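Local structure of 2-hydroxymethyl glutarate dehydrogenase (Eubacterium barkeri, 3CKY) at residues V100-S104 / E250-E254; V120-V124 / T167-D171; L192-K197 / T293-V297; P202-Q206 / M223-M228; M238-H242 / F269-R273. The protein catalyses the reversible, NAD-dependent interconversion of 2-formylglutarate and (S)-2-hydroxymethylglutarate in the fermentation of nicotinate, working as a homotetramer. The contacts are given in a common frame with arbitrary orientation. Numbering follows the deposited sequence.

Interaction 1: V100-S104 / E250-E254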
loop_
_atom_site.group_PDB
_atom_site.type_symbol
_atom_site.label_atom_id
_atom_site.label_comp_id
_atom_site.label_asym_id
_atom_site.label_seq_id
_atom_site.Cartn_x
_atom_site.Cartn_y
_atom_site.Cartn_z
ATOM N N VAL A 100 12.026 0.377 -20.730
ATOM C CA VAL A 100 11.590 -0.974 -20.432
ATOM C C VAL A 100 12.311 -1.551 -19.208
ATOM O O VAL A 100 13.291 -0.998 -18.734
ATOM C CB VAL A 100 11.812 -1.919 -21.647
ATOM C CG1 VAL A 100 10.966 -1.480 -22.847
ATOM C CG2 VAL A 100 13.295 -2.002 -22.008
ATOM N N SER A 101 11.792 -2.656 -18.683
ATOM C CA SER A 101 12.426 -3.333 -17.552
ATOM C C SER A 101 13.727 -4.003 -17.993
ATOM O O SER A 101 13.855 -4.394 -19.156
ATOM C CB SER A 101 11.488 -4.380 -16.960
ATOM O OG SER A 101 11.258 -5.409 -17.904
ATOM N N PRO A 102 14.701 -4.125 -17.067
ATOM C CA PRO A 102 15.915 -4.879 -17.347
ATOM C C PRO A 102 15.644 -6.271 -17.920
ATOM O O PRO A 102 16.313 -6.684 -18.871
ATOM C CB PRO A 102 16.590 -4.983 -15.974
ATOM C CG PRO A 102 16.094 -3.816 -15.206
ATOM C CD PRO A 102 14.711 -3.539 -15.712
ATOM N N SER A 103 14.666 -6.976 -17.354
ATOM C CA SER A 103 14.334 -8.339 -17.783
ATOM C C SER A 103 13.915 -8.374 -19.250
ATOM O O SER A 103 14.304 -9.272 -19.983
ATOM C CB SER A 103 13.210 -8.910 -16.914
ATOM O OG SER A 103 12.007 -8.211 -17.154
ATOM N N SER A 104 13.105 -7.396 -19.660
ATOM C CA SER A 104 12.741 -7.199 -21.067
ATOM C C SER A 104 13.971 -7.213 -21.968
ATOM O O SER A 104 14.008 -7.912 -22.990
ATOM C CB SER A 104 11.985 -5.867 -21.243
ATOM O OG SER A 104 12.136 -5.332 -22.562
ATOM N N GLU A 250 7.329 -3.581 -12.049
ATOM C CA GLU A 250 7.650 -4.741 -12.889
ATOM C C GLU A 250 9.028 -5.267 -12.518
ATOM O O GLU A 250 9.209 -6.474 -12.342
ATOM C CB GLU A 250 7.607 -4.385 -14.384
ATOM C CG GLU A 250 7.784 -5.598 -15.276
ATOM C CD GLU A 250 8.107 -5.272 -16.730
ATOM O OE1 GLU A 250 8.520 -6.219 -17.448
ATOM O OE2 GLU A 250 7.964 -4.084 -17.133
ATOM N N ALA A 251 10.000 -4.371 -12.379
ATOM C CA ALA A 251 11.347 -4.791 -11.951
ATOM C C ALA A 251 11.351 -5.370 -10.531
ATOM O O ALA A 251 12.055 -6.345 -10.248
ATOM C CB ALA A 251 12.357 -3.644 -12.081
ATOM N N GLY A 252 10.572 -4.778 -9.628
ATOM C CA GLY A 252 10.429 -5.324 -8.285
ATOM C C GLY A 252 9.882 -6.745 -8.243
ATOM O O GLY A 252 10.378 -7.588 -7.484
ATOM N N LYS A 253 8.854 -7.005 -9.052
ATOM C CA LYS A 253 8.239 -8.329 -9.164
ATOM C C LYS A 253 9.229 -9.338 -9.732
ATOM O O LYS A 253 9.360 -10.435 -9.204
ATOM C CB LYS A 253 6.968 -8.266 -10.034
ATOM C CG LYS A 253 6.422 -9.637 -10.487
ATOM C CD LYS A 253 5.015 -9.537 -11.096
ATOM C CE LYS A 253 4.393 -10.947 -11.328
ATOM N NZ LYS A 253 2.881 -10.954 -11.576
ATOM N N GLU A 254 9.919 -8.958 -10.808
ATOM C CA GLU A 254 10.909 -9.831 -11.464
ATOM C C GLU A 254 12.130 -10.109 -10.574
ATOM O O GLU A 254 12.710 -11.185 -10.634
ATOM C CB GLU A 254 11.365 -9.224 -12.798
ATOM C CG GLU A 254 10.255 -9.160 -13.849
ATOM C CD GLU A 254 10.529 -8.178 -14.998
ATOM O OE1 GLU A 254 11.393 -7.269 -14.865
ATOM O OE2 GLU A 254 9.860 -8.309 -16.051
HETATM O O HOH W 1 9.060 -3.706 -19.571
#
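Start at Val100, whose side chain turns to Asp171 and leaves the contact to its successors. Ser101, at the N-cap position of helix 102-114, faces helix 238-255. Its OG sits 2.9 Å from Glu250 OE1, and water 1 bridges the same two residues, accepting from Ser101 N at 3.1 Å and donating to Glu250 OE2 at 2.7 Å. Pro102 adds a looser apolar touch, its CD 4.3 Å from Ala251 CB, while the ring also packs on Ala172 and Ile175 of helix 169-197. At Ser103 the side chain runs into the carboxylate of Glu254; the model is too tight here for exact distances to carry weight, but the two groups clearly meet. The contact thus joins the dinucleotide-binding domain to the helical C-terminal domain through serine hydroxyls, two carboxylates and a water. Because Glu250 OE1 and Glu254 OE2, both acceptors, approach to 2.8 Å, the two acids would repel each other if both were charged.

Interaction 2: V120-V124 / T167-D171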
loop_
_atom_site.group_PDB
_atom_site.type_symbol
_atom_site.label_atom_id
_atom_site.label_comp_id
_atom_site.label_asym_id
_atom_site.label_seq_id
_atom_site.Cartn_x
_atom_site.Cartn_y
_atom_site.Cartn_z
ATOM N N VAL A 120 22.081 -4.008 -26.452
ATOM C CA VAL A 120 22.442 -3.179 -25.300
ATOM C C VAL A 120 21.336 -2.194 -24.953
ATOM O O VAL A 120 20.751 -1.552 -25.829
ATOM C CB VAL A 120 23.797 -2.419 -25.517
ATOM C CG1 VAL A 120 24.739 -3.226 -26.398
ATOM C CG2 VAL A 120 23.575 -1.038 -26.107
ATOM N N ASP A 121 21.034 -2.102 -23.664
ATOM C CA ASP A 121 20.119 -1.080 -23.177
ATOM C C ASP A 121 20.921 0.193 -22.975
ATOM O O ASP A 121 21.958 0.176 -22.317
ATOM C CB ASP A 121 19.403 -1.493 -21.882
ATOM C CG ASP A 121 20.356 -1.940 -20.783
ATOM O OD1 ASP A 121 21.181 -2.836 -21.060
ATOM O OD2 ASP A 121 20.266 -1.422 -19.652
ATOM N N ALA A 122 20.450 1.283 -23.573
ATOM C CA ALA A 122 21.111 2.590 -23.447
ATOM C C ALA A 122 20.071 3.707 -23.324
ATOM O O ALA A 122 20.026 4.626 -24.138
ATOM C CB ALA A 122 22.031 2.842 -24.632
ATOM N N PRO A 123 19.228 3.633 -22.294
ATOM C CA PRO A 123 18.277 4.718 -22.089
ATOM C C PRO A 123 18.995 6.049 -21.819
ATOM O O PRO A 123 20.126 6.073 -21.307
ATOM C CB PRO A 123 17.490 4.267 -20.863
ATOM C CG PRO A 123 18.377 3.298 -20.179
ATOM C CD PRO A 123 19.116 2.600 -21.257
ATOM N N VAL A 124 18.343 7.141 -22.193
ATOM C CA VAL A 124 18.957 8.450 -22.130
ATOM C C VAL A 124 18.137 9.405 -21.271
ATOM O O VAL A 124 16.945 9.174 -21.032
ATOM C CB VAL A 124 19.093 9.061 -23.535
ATOM C CG1 VAL A 124 19.800 8.092 -24.473
ATOM C CG2 VAL A 124 17.720 9.456 -24.076
ATOM N N THR A 167 24.208 -5.943 -19.157
ATOM C CA THR A 167 22.893 -5.848 -19.777
ATOM C C THR A 167 21.767 -5.645 -18.760
ATOM O O THR A 167 21.686 -6.342 -17.748
ATOM C CB THR A 167 22.620 -7.108 -20.615
ATOM O OG1 THR A 167 23.719 -7.297 -21.512
ATOM C CG2 THR A 167 21.317 -6.979 -21.418
ATOM N N GLY A 168 20.915 -4.661 -19.036
ATOM C CA GLY A 168 19.808 -4.324 -18.157
ATOM C C GLY A 168 20.099 -3.233 -17.121
ATOM O O GLY A 168 19.135 -2.718 -16.538
ATOM N N ALA A 169 21.377 -2.832 -16.921
ATOM C CA ALA A 169 21.762 -1.834 -15.886
ATOM C C ALA A 169 21.418 -0.385 -16.239
ATOM O O ALA A 169 21.085 0.401 -15.339
ATOM C CB ALA A 169 23.248 -1.954 -15.531
ATOM N N GLY A 170 21.518 -0.031 -17.524
ATOM C CA GLY A 170 21.067 1.277 -18.018
ATOM C C GLY A 170 19.582 1.458 -17.765
ATOM O O GLY A 170 19.156 2.473 -17.215
ATOM N N ASP A 171 18.796 0.462 -18.181
ATOM C CA ASP A 171 17.359 0.426 -17.893
ATOM C C ASP A 171 17.092 0.547 -16.391
ATOM O O ASP A 171 16.215 1.310 -15.965
ATOM C CB ASP A 171 16.734 -0.875 -18.378
ATOM C CG ASP A 171 16.707 -0.993 -19.870
ATOM O OD1 ASP A 171 16.636 0.040 -20.564
ATOM O OD2 ASP A 171 16.761 -2.134 -20.357
#
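Asp121, near the end of the first part of strand 118-125, is the centre of this contact, with more than twice as much surface buried as any other residue here. Its carboxylate reaches into the first turn of helix 169-197 and takes backbone NH groups with both oxygens: Gly168 N donates to Asp121 OD1 at 2.7 Å and Asp171 N to Asp121 OD2 at 2.8 Å, both close to linear. Gly170 N also lies 2.8 Å from Asp121 OD2. A negative charge is well placed here, against the backbone amides of the helix start and the positive end of the helix dipole. Pro123 comes next, its CG 3.2 Å from Gly170 O. The acid and the proline together explain Gly170, since a CB there would be squeezed between Asp121 OD2 and Pro123 CD; Gly168, at positive phi, is a glycine for backbone reasons. Asp171 closes the site, its OD2 3.6 Å from Asp121 OD2. This like-charge approach is probably eased by Thr105 OG1, which is hydrogen-bonded to Asp171 OD2. What results is the junction of the Rossmann-type domain with the long helix that leads into the C-terminal domain, as in other β-hydroxyacid dehydrogenases. One turn on, Lys174, the active-site lysine by similarity, bonds through NZ to Val124 O, so the junction borders the probable catalytic site.

Interaction 3: L192-K197 / T293-V297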
loop_
_atom_site.group_PDB
_atom_site.type_symbol
_atom_site.label_atom_id
_atom_site.label_comp_id
_atom_site.label_asym_id
_atom_site.label_seq_id
_atom_site.Cartn_x
_atom_site.Cartn_y
_atom_site.Cartn_z
ATOM N N LEU A 192 2.335 19.233 1.385
ATOM C CA LEU A 192 1.976 20.624 1.132
ATOM C C LEU A 192 0.532 20.916 1.530
ATOM O O LEU A 192 0.231 21.953 2.112
ATOM C CB LEU A 192 2.208 20.972 -0.335
ATOM C CG LEU A 192 3.673 21.051 -0.787
ATOM C CD1 LEU A 192 3.739 21.341 -2.288
ATOM C CD2 LEU A 192 4.436 22.112 0.006
ATOM N N VAL A 193 -0.353 19.978 1.232
ATOM C CA VAL A 193 -1.748 20.083 1.638
ATOM C C VAL A 193 -1.889 20.132 3.169
ATOM O O VAL A 193 -2.661 20.943 3.696
ATOM C CB VAL A 193 -2.561 18.916 1.050
ATOM C CG1 VAL A 193 -3.975 18.863 1.649
ATOM C CG2 VAL A 193 -2.562 19.001 -0.490
ATOM N N LEU A 194 -1.142 19.263 3.862
ATOM C CA LEU A 194 -1.103 19.252 5.323
ATOM C C LEU A 194 -0.661 20.602 5.879
ATOM O O LEU A 194 -1.295 21.133 6.785
ATOM C CB LEU A 194 -0.153 18.163 5.823
ATOM C CG LEU A 194 -0.016 17.984 7.361
ATOM C CD1 LEU A 194 -1.342 17.586 8.019
ATOM C CD2 LEU A 194 1.090 17.006 7.727
ATOM N N GLY A 195 0.426 21.132 5.318
ATOM C CA GLY A 195 1.003 22.399 5.745
ATOM C C GLY A 195 0.028 23.534 5.615
ATOM O O GLY A 195 -0.131 24.300 6.553
ATOM N N VAL A 196 -0.631 23.621 4.459
ATOM C CA VAL A 196 -1.633 24.653 4.227
ATOM C C VAL A 196 -2.762 24.505 5.235
ATOM O O VAL A 196 -3.143 25.457 5.896
ATOM C CB VAL A 196 -2.169 24.663 2.769
ATOM C CG1 VAL A 196 -3.382 25.628 2.643
ATOM C CG2 VAL A 196 -1.045 25.069 1.802
ATOM N N LYS A 197 -3.260 23.286 5.396
ATOM C CA LYS A 197 -4.308 23.034 6.377
ATOM C C LYS A 197 -3.909 23.474 7.800
ATOM O O LYS A 197 -4.758 23.934 8.569
ATOM C CB LYS A 197 -4.683 21.558 6.384
ATOM C CG LYS A 197 -5.859 21.227 7.289
ATOM C CD LYS A 197 -7.161 21.746 6.682
ATOM C CE LYS A 197 -8.354 21.508 7.589
ATOM N NZ LYS A 197 -9.490 20.947 6.788
ATOM N N THR A 293 -10.178 17.376 -0.051
ATOM C CA THR A 293 -10.111 18.071 1.244
ATOM C C THR A 293 -10.714 19.485 1.252
ATOM O O THR A 293 -11.071 19.998 2.313
ATOM C CB THR A 293 -8.615 18.177 1.754
ATOM O OG1 THR A 293 -7.821 18.975 0.855
ATOM C CG2 THR A 293 -7.992 16.782 1.948
ATOM N N GLY A 294 -10.813 20.101 0.061
ATOM C CA GLY A 294 -11.130 21.495 -0.066
ATOM C C GLY A 294 -9.958 22.398 0.239
ATOM O O GLY A 294 -10.101 23.601 0.255
ATOM N N VAL A 295 -8.789 21.830 0.493
ATOM C CA VAL A 295 -7.605 22.643 0.770
ATOM C C VAL A 295 -7.028 23.147 -0.550
ATOM O O VAL A 295 -6.930 22.397 -1.539
ATOM C CB VAL A 295 -6.539 21.867 1.583
ATOM C CG1 VAL A 295 -5.257 22.670 1.696
ATOM C CG2 VAL A 295 -7.089 21.524 2.971
ATOM N N SER A 296 -6.699 24.434 -0.567
ATOM C CA SER A 296 -6.110 25.062 -1.742
ATOM C C SER A 296 -4.622 25.315 -1.518
ATOM O O SER A 296 -4.244 26.036 -0.600
ATOM C CB SER A 296 -6.808 26.383 -2.070
ATOM O OG SER A 296 -6.176 26.982 -3.193
ATOM N N VAL A 297 -3.800 24.679 -2.347
ATOM C CA VAL A 297 -2.362 24.878 -2.345
ATOM C C VAL A 297 -1.962 25.522 -3.670
ATOM O O VAL A 297 -1.319 26.586 -3.696
ATOM C CB VAL A 297 -1.587 23.540 -2.169
ATOM C CG1 VAL A 297 -0.081 23.797 -2.105
ATOM C CG2 VAL A 297 -2.055 22.800 -0.929
HETATM O O HOH W 2 -10.641 22.262 4.099
#
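An irregular tail, rather than another helix, packs on the end of helix 169-197 here, and it does so almost entirely with valines. Val295 and Val297 point at the helix two residues apart while Ser296 between them turns outward, as in an extended chain. Val295 CG1 meets Val196 CG1 at 3.6 Å and its CG2 meets Lys197 CD at 3.7 Å; Val297 CG2 settles between Val196 CG2 at 3.7 Å and Val193 CG2 at 3.9 Å, with Leu192 alongside. The polar link is indirect: water 2 accepts from Lys197 NZ at 3.2 Å and donates to Thr293 O at 2.9 Å. Lys197 NZ also makes a weak hydrogen bond to Gly255 O of the third subunit. Thr293 OG1, hydrogen-bonded to Trp289 O, accepts from Val295 N at 3.0 Å. This is an ST turn with Gly294, at positive phi, as its middle residue: helix 286-293 stops, and the tail folds back over the far end of the long helix in the all-helical C-terminal domain.

Interaction 4: P202-Q206 / M223-M228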
loop_
_atom_site.group_PDB
_atom_site.type_symbol
_atom_site.label_atom_id
_atom_site.label_comp_id
_atom_site.label_asym_id
_atom_site.label_seq_id
_atom_site.Cartn_x
_atom_site.Cartn_y
_atom_site.Cartn_z
ATOM N N PRO A 202 2.272 28.340 1.104
ATOM C CA PRO A 202 3.209 27.624 0.227
ATOM C C PRO A 202 4.588 28.280 0.146
ATOM O O PRO A 202 5.597 27.576 0.103
ATOM C CB PRO A 202 2.508 27.657 -1.136
ATOM C CG PRO A 202 1.077 27.768 -0.811
ATOM C CD PRO A 202 0.984 28.589 0.437
ATOM N N GLU A 203 4.620 29.615 0.138
ATOM C CA GLU A 203 5.877 30.362 0.101
ATOM C C GLU A 203 6.735 30.073 1.316
ATOM O O GLU A 203 7.944 29.920 1.206
ATOM C CB GLU A 203 5.639 31.865 0.071
ATOM C CG GLU A 203 4.541 32.316 -0.825
ATOM C CD GLU A 203 3.217 32.350 -0.104
ATOM O OE1 GLU A 203 3.021 33.295 0.720
ATOM O OE2 GLU A 203 2.401 31.426 -0.363
ATOM N N THR A 204 6.101 30.035 2.480
ATOM C CA THR A 204 6.801 29.731 3.717
ATOM C C THR A 204 7.427 28.350 3.658
ATOM O O THR A 204 8.574 28.172 4.034
ATOM C CB THR A 204 5.865 29.812 4.929
ATOM O OG1 THR A 204 5.267 31.113 4.976
ATOM C CG2 THR A 204 6.650 29.545 6.239
ATOM N N MET A 205 6.662 27.385 3.158
ATOM C CA MET A 205 7.148 26.023 3.007
ATOM C C MET A 205 8.257 25.906 1.974
ATOM O O MET A 205 9.253 25.244 2.214
ATOM C CB MET A 205 5.997 25.072 2.669
ATOM C CG MET A 205 5.107 24.768 3.868
ATOM S SD MET A 205 3.825 23.527 3.533
ATOM C CE MET A 205 2.690 24.438 2.481
ATOM N N GLN A 206 8.104 26.568 0.838
ATOM C CA GLN A 206 9.168 26.559 -0.159
ATOM C C GLN A 206 10.464 27.123 0.387
ATOM O O GLN A 206 11.545 26.538 0.204
ATOM C CB GLN A 206 8.802 27.358 -1.391
ATOM C CG GLN A 206 9.707 26.943 -2.563
ATOM C CD GLN A 206 9.867 28.003 -3.583
ATOM O OE1 GLN A 206 9.534 29.176 -3.350
ATOM N NE2 GLN A 206 10.389 27.611 -4.747
ATOM N N MET A 223 7.570 23.052 -7.436
ATOM C CA MET A 223 6.857 23.897 -6.480
ATOM C C MET A 223 6.485 25.280 -7.041
ATOM O O MET A 223 5.329 25.658 -7.119
ATOM C CB MET A 223 7.715 24.050 -5.217
ATOM C CG MET A 223 7.114 24.906 -4.128
ATOM S SD MET A 223 5.700 24.091 -3.421
ATOM C CE MET A 223 5.351 25.180 -2.008
ATOM N N GLU A 224 7.480 26.019 -7.455
ATOM C CA GLU A 224 7.254 27.360 -7.929
ATOM C C GLU A 224 6.644 27.385 -9.335
ATOM O O GLU A 224 5.654 28.081 -9.575
ATOM C CB GLU A 224 8.574 28.110 -7.900
ATOM C CG GLU A 224 8.427 29.603 -8.001
ATOM C CD GLU A 224 9.709 30.342 -7.644
ATOM O OE1 GLU A 224 10.357 29.931 -6.625
ATOM O OE2 GLU A 224 10.040 31.317 -8.371
ATOM N N LYS A 225 7.201 26.595 -10.246
ATOM C CA LYS A 225 6.791 26.652 -11.646
ATOM C C LYS A 225 5.373 26.133 -11.920
ATOM O O LYS A 225 4.678 26.695 -12.773
ATOM C CB LYS A 225 7.787 25.900 -12.529
ATOM C CG LYS A 225 7.525 26.079 -14.025
ATOM C CD LYS A 225 8.539 25.343 -14.885
ATOM C CE LYS A 225 8.118 25.373 -16.360
ATOM N NZ LYS A 225 8.975 24.496 -17.230
ATOM N N PHE A 226 4.970 25.068 -11.224
ATOM C CA PHE A 226 3.703 24.395 -11.492
ATOM C C PHE A 226 2.689 24.524 -10.358
ATOM O O PHE A 226 1.560 24.934 -10.594
ATOM C CB PHE A 226 3.928 22.906 -11.793
ATOM C CG PHE A 226 4.787 22.656 -13.003
ATOM C CD1 PHE A 226 4.226 22.600 -14.282
ATOM C CD2 PHE A 226 6.159 22.480 -12.874
ATOM C CE1 PHE A 226 5.020 22.373 -15.404
ATOM C CE2 PHE A 226 6.963 22.251 -14.006
ATOM C CZ PHE A 226 6.387 22.197 -15.263
ATOM N N ILE A 227 3.089 24.136 -9.156
ATOM C CA ILE A 227 2.181 24.056 -8.029
ATOM C C ILE A 227 1.748 25.461 -7.632
ATOM O O ILE A 227 0.573 25.760 -7.639
ATOM C CB ILE A 227 2.819 23.313 -6.806
ATOM C CG1 ILE A 227 3.053 21.837 -7.150
ATOM C CG2 ILE A 227 1.938 23.407 -5.571
ATOM C CD1 ILE A 227 3.947 21.087 -6.134
ATOM N N MET A 228 2.699 26.330 -7.315
ATOM C CA MET A 228 2.333 27.678 -6.844
ATOM C C MET A 228 1.723 28.555 -7.942
ATOM O O MET A 228 0.916 29.443 -7.651
ATOM C CB MET A 228 3.514 28.366 -6.201
ATOM C CG MET A 228 3.949 27.682 -4.956
ATOM S SD MET A 228 5.269 28.545 -4.109
ATOM C CE MET A 228 4.369 30.015 -3.559
HETATM O O HOH W 3 10.524 25.328 -6.528
#
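Met223 opens the contact with helix 202-210, its CG 3.6 Å from Gln206 CG and its CE reaching 3.9 Å from Pro202 CB and 3.2 Å from Pro202 O. Glu224 follows with the polar link: Gln206 NE2 donates to Glu224 OE1 at 3.0 Å. Water 3 braces the pair, accepting from Gln206 NE2 at 2.9 Å and from Glu224 N at 3.3 Å, a backbone NH that has no partner in the preceding turn. The next three residues face elsewhere, Ile227 going to Leu192 of helix 169-197. A wide π-type turn, with Met228 N bonded to Met223 O at 2.7 Å, then brings Met228 round to the same face as Met223. Its CE lies 3.6 Å from Glu203 CG and 3.9 Å from Pro202 CB. The segments run nearly antiparallel, at 151°, with axes 11.6 Å apart. Such spacing is wide, and long methionine side chains span it by apolar contact, while one amide-carboxylate bond and a water supply the directional chemistry.

Interaction 5: M238-H242 / F269-R273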
loop_
_atom_site.group_PDB
_atom_site.type_symbol
_atom_site.label_atom_id
_atom_site.label_comp_id
_atom_site.label_asym_id
_atom_site.label_seq_id
_atom_site.Cartn_x
_atom_site.Cartn_y
_atom_site.Cartn_z
ATOM N N MET A 238 1.903 13.365 -16.260
ATOM C CA MET A 238 1.531 12.445 -15.186
ATOM C C MET A 238 1.456 10.995 -15.696
ATOM O O MET A 238 1.867 10.073 -14.995
ATOM C CB MET A 238 0.202 12.872 -14.570
ATOM C CG MET A 238 -0.136 12.136 -13.282
ATOM S SD MET A 238 -1.726 12.594 -12.590
ATOM C CE MET A 238 -1.505 14.335 -12.198
ATOM N N ASP A 239 0.946 10.811 -16.919
ATOM C CA ASP A 239 0.887 9.486 -17.539
ATOM C C ASP A 239 2.268 8.858 -17.626
ATOM O O ASP A 239 2.417 7.661 -17.410
ATOM C CB ASP A 239 0.272 9.547 -18.943
ATOM C CG ASP A 239 -1.235 9.798 -18.933
ATOM O OD1 ASP A 239 -1.944 9.363 -17.994
ATOM O OD2 ASP A 239 -1.732 10.426 -19.882
ATOM N N LEU A 240 3.274 9.670 -17.933
ATOM C CA LEU A 240 4.626 9.160 -18.123
ATOM C C LEU A 240 5.293 8.787 -16.800
ATOM O O LEU A 240 5.925 7.745 -16.684
ATOM C CB LEU A 240 5.466 10.153 -18.912
ATOM C CG LEU A 240 4.990 10.377 -20.345
ATOM C CD1 LEU A 240 5.807 11.480 -21.030
ATOM C CD2 LEU A 240 5.032 9.056 -21.160
ATOM N N GLN A 241 5.127 9.635 -15.799
ATOM C CA GLN A 241 5.603 9.335 -14.456
ATOM C C GLN A 241 4.954 8.060 -13.886
ATOM O O GLN A 241 5.614 7.268 -13.230
ATOM C CB GLN A 241 5.327 10.519 -13.520
ATOM C CG GLN A 241 5.755 10.272 -12.081
ATOM C CD GLN A 241 7.257 9.987 -11.955
ATOM O OE1 GLN A 241 7.685 8.829 -11.846
ATOM N NE2 GLN A 241 8.063 11.037 -11.980
ATOM N N HIS A 242 3.652 7.908 -14.123
ATOM C CA HIS A 242 2.905 6.713 -13.758
ATOM C C HIS A 242 3.450 5.466 -14.470
ATOM O O HIS A 242 3.639 4.425 -13.847
ATOM C CB HIS A 242 1.407 6.891 -14.090
ATOM C CG HIS A 242 0.569 5.714 -13.700
ATOM N ND1 HIS A 242 0.151 5.508 -12.402
ATOM C CD2 HIS A 242 0.124 4.652 -14.414
ATOM C CE1 HIS A 242 -0.545 4.385 -12.346
ATOM N NE2 HIS A 242 -0.570 3.848 -13.551
ATOM N N PHE A 269 -0.916 8.489 -8.085
ATOM C CA PHE A 269 -0.900 9.003 -9.451
ATOM C C PHE A 269 -2.027 8.425 -10.319
ATOM O O PHE A 269 -2.494 9.100 -11.231
ATOM C CB PHE A 269 0.442 8.752 -10.136
ATOM C CG PHE A 269 1.513 9.709 -9.729
ATOM C CD1 PHE A 269 1.467 11.037 -10.133
ATOM C CD2 PHE A 269 2.580 9.283 -8.950
ATOM C CE1 PHE A 269 2.477 11.934 -9.784
ATOM C CE2 PHE A 269 3.584 10.159 -8.585
ATOM C CZ PHE A 269 3.531 11.504 -9.008
ATOM N N GLU A 270 -2.455 7.193 -10.043
ATOM C CA GLU A 270 -3.631 6.647 -10.723
ATOM C C GLU A 270 -4.887 7.452 -10.397
ATOM O O GLU A 270 -5.736 7.655 -11.257
ATOM C CB GLU A 270 -3.857 5.168 -10.372
ATOM C CG GLU A 270 -4.912 4.498 -11.233
ATOM C CD GLU A 270 -4.592 4.600 -12.717
ATOM O OE1 GLU A 270 -3.612 3.963 -13.163
ATOM O OE2 GLU A 270 -5.296 5.331 -13.433
ATOM N N GLY A 271 -4.998 7.897 -9.146
ATOM C CA GLY A 271 -6.069 8.813 -8.755
ATOM C C GLY A 271 -6.105 10.062 -9.624
ATOM O O GLY A 271 -7.172 10.477 -10.094
ATOM N N GLY A 272 -4.936 10.657 -9.851
ATOM C CA GLY A 272 -4.837 11.832 -10.705
ATOM C C GLY A 272 -5.272 11.535 -12.123
ATOM O O GLY A 272 -5.966 12.324 -12.746
ATOM N N ARG A 273 -4.866 10.380 -12.628
ATOM C CA ARG A 273 -5.306 9.935 -13.940
ATOM C C ARG A 273 -6.806 9.690 -14.005
ATOM O O ARG A 273 -7.449 10.062 -14.991
ATOM C CB ARG A 273 -4.530 8.701 -14.349
ATOM C CG ARG A 273 -3.094 9.060 -14.705
ATOM C CD ARG A 273 -2.180 7.910 -14.605
ATOM N NE ARG A 273 -2.828 6.664 -14.983
ATOM C CZ ARG A 273 -2.696 6.025 -16.142
ATOM N NH1 ARG A 273 -1.938 6.517 -17.107
ATOM N NH2 ARG A 273 -3.340 4.876 -16.335
#
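These segments form an antiparallel helix pair in the C-terminal domain, their axes 9.8 Å apart and 147° between their directions. Charge pairing comes first. Arg273 NH1 makes a salt bridge to Asp239 OD1 at 3.0 Å, though its hydrogen bond is weak in angle, and within its own helix Arg273 NE pairs with Glu270 OE2 at 3.2 Å. The three residues make one salt-bridge network, which lies near the second subunit, where Asn256 packs on Arg273. Stacking holds the arginine from another direction: its guanidinium lies flat on the His242 ring, centres 4.1 Å apart and planes at 10°, with Arg273 CD over the same ring as a CH-π contact. Another CH-π contact places Gln241 CG over the face of Phe269, 4.2 Å from the ring centroid. Apolar packing fills the remainder, Met238 CG meeting Phe269 CD1 at 3.7 Å. Close approach here depends on a glycine, since a CB on Gly272 would clash with the sulphur: Met238 SD sits 3.7 Å from Gly272 CA.

Interactions 1 and 2 touch and together join the nucleotide-binding domain to the helical one: Pro102 CB lies 3.5 Å from Gly168 O, and Val100 O 3.5 Å from Asp171 CB. Interaction 2 is nearer the probable catalytic site, the Pro123 side chain being about 4 Å from that of Lys174. Helix 238-255 carries interaction 1 towards one end and interaction 5 at the other, centres about 19 Å apart, with the likely NAD-binding Lys243 next to His242. Helix 169-197 likewise runs from interaction 2 to interaction 3, centres about 40 Å apart. There interactions 3 and 4 touch, Leu192 CD1 lying 3.6 Å from Met223 SD, away from the cofactor and catalytic residues.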